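Local coordinates for transcriptional regulator, PadR family (PDB 3HHH), which probably binds DNA through a winged helix-turn-helix domain and regulates transcription as a member of the PadR family, at residues T33-L36 with N37-F41. Numbering follows the deposited sequence.
Sequences TKIL and NDQGF
L36 O lies at the edge of the F41 ring, near its plane and 3.5 Å from CD1, while methyl CD2 of L36 sits above the plane beside CD1, 3.8 Å away. F41 CG stands anti to its carbonyl carbon (chi1 -55°), folding the ring back onto the helix end. L36 O is itself part of a flat carbonyl group approached from opposite faces, since F41 N donates to it at 2.7 Å and Q39 N at 3.2 Å, the latter from well above the plane. G40 also brings its CA into a CA-H...O contact with this oxygen. Ordinary i to i+4 bonds run from N37 N to T33 O (2.9 Å) and from D38 N to K34 O. On the exposed side, the long K34 chain, bent at chi2 and again at chi4 (-59°), brings NZ to the syn lone pair of D38 OD2 at 3.0 Å, a salt bridge one turn apart. L36, apolar and buried, packs on L14 and I21 of helix 13-24, F41 on L17 of that helix and Q101 of the second subunit, and T33 on E46 and V49 of helix 46-58, probably the recognition helix, consistent with 37-41 starting the turn of the helix-turn-helix.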
# COMPACT_ATOMS: atom_id res chain seq x y z
N THR B 33 -10.43 14.24 -5.33
CA THR B 33 -10.56 13.97 -3.90
C THR B 33 -11.98 13.53 -3.55
O THR B 33 -12.17 12.64 -2.73
CB THR B 33 -10.18 15.21 -3.06
OG1 THR B 33 -8.91 15.72 -3.50
CG2 THR B 33 -10.10 14.87 -1.58
N LYS B 34 -12.97 14.15 -4.19
CA LYS B 34 -14.38 13.87 -3.92
C LYS B 34 -14.78 12.46 -4.38
O LYS B 34 -15.55 11.77 -3.70
CB LYS B 34 -15.28 14.91 -4.59
CG LYS B 34 -16.68 15.01 -3.98
CD LYS B 34 -17.73 15.35 -5.02
CE LYS B 34 -19.12 15.44 -4.39
NZ LYS B 34 -19.53 14.18 -3.72
N ILE B 35 -14.26 12.05 -5.54
CA ILE B 35 -14.46 10.69 -6.05
C ILE B 35 -13.83 9.65 -5.12
O ILE B 35 -14.47 8.66 -4.77
CB ILE B 35 -13.86 10.52 -7.46
CG1 ILE B 35 -14.70 11.28 -8.49
CG2 ILE B 35 -13.78 9.05 -7.85
CD1 ILE B 35 -14.08 11.34 -9.87
N LEU B 36 -12.57 9.88 -4.74
CA LEU B 36 -11.89 9.01 -3.77
C LEU B 36 -12.69 8.90 -2.47
O LEU B 36 -12.89 7.80 -1.95
CB LEU B 36 -10.48 9.51 -3.48
CG LEU B 36 -9.44 9.23 -4.56
CD1 LEU B 36 -8.26 10.19 -4.47
CD2 LEU B 36 -8.96 7.78 -4.48
N ASN B 37 -13.15 10.04 -1.96
CA ASN B 37 -13.95 10.08 -0.73
C ASN B 37 -15.21 9.23 -0.83
O ASN B 37 -15.58 8.55 0.13
CB ASN B 37 -14.33 11.52 -0.37
CG ASN B 37 -13.14 12.37 0.04
OD1 ASN B 37 -12.03 11.86 0.21
ND2 ASN B 37 -13.36 13.67 0.19
N ASP B 38 -15.87 9.26 -1.99
CA ASP B 38 -17.13 8.54 -2.20
C ASP B 38 -16.97 7.04 -2.47
O ASP B 38 -17.97 6.34 -2.63
CB ASP B 38 -17.92 9.16 -3.37
CG ASP B 38 -18.35 10.60 -3.11
OD1 ASP B 38 -18.46 11.01 -1.93
OD2 ASP B 38 -18.58 11.33 -4.10
N GLN B 39 -15.73 6.54 -2.54
CA GLN B 39 -15.46 5.17 -2.99
C GLN B 39 -15.11 4.02 -2.01
O GLN B 39 -15.03 2.88 -2.47
CB GLN B 39 -14.40 5.21 -4.11
CG GLN B 39 -14.94 5.71 -5.43
CD GLN B 39 -16.00 4.79 -6.01
OE1 GLN B 39 -15.79 3.59 -6.15
NE2 GLN B 39 -17.15 5.36 -6.34
N GLY B 40 -14.88 4.23 -0.71
CA GLY B 40 -14.77 5.52 -0.05
C GLY B 40 -13.49 5.57 0.77
O GLY B 40 -13.40 4.98 1.85
N PHE B 41 -12.49 6.27 0.23
CA PHE B 41 -11.27 6.58 0.96
C PHE B 41 -11.53 7.91 1.66
O PHE B 41 -11.10 8.97 1.21
CB PHE B 41 -10.07 6.64 0.02
CG PHE B 41 -9.89 5.39 -0.80
CD1 PHE B 41 -10.46 5.29 -2.07
CD2 PHE B 41 -9.17 4.32 -0.31
CE1 PHE B 41 -10.31 4.13 -2.82
CE2 PHE B 41 -9.01 3.16 -1.06
CZ PHE B 41 -9.58 3.06 -2.32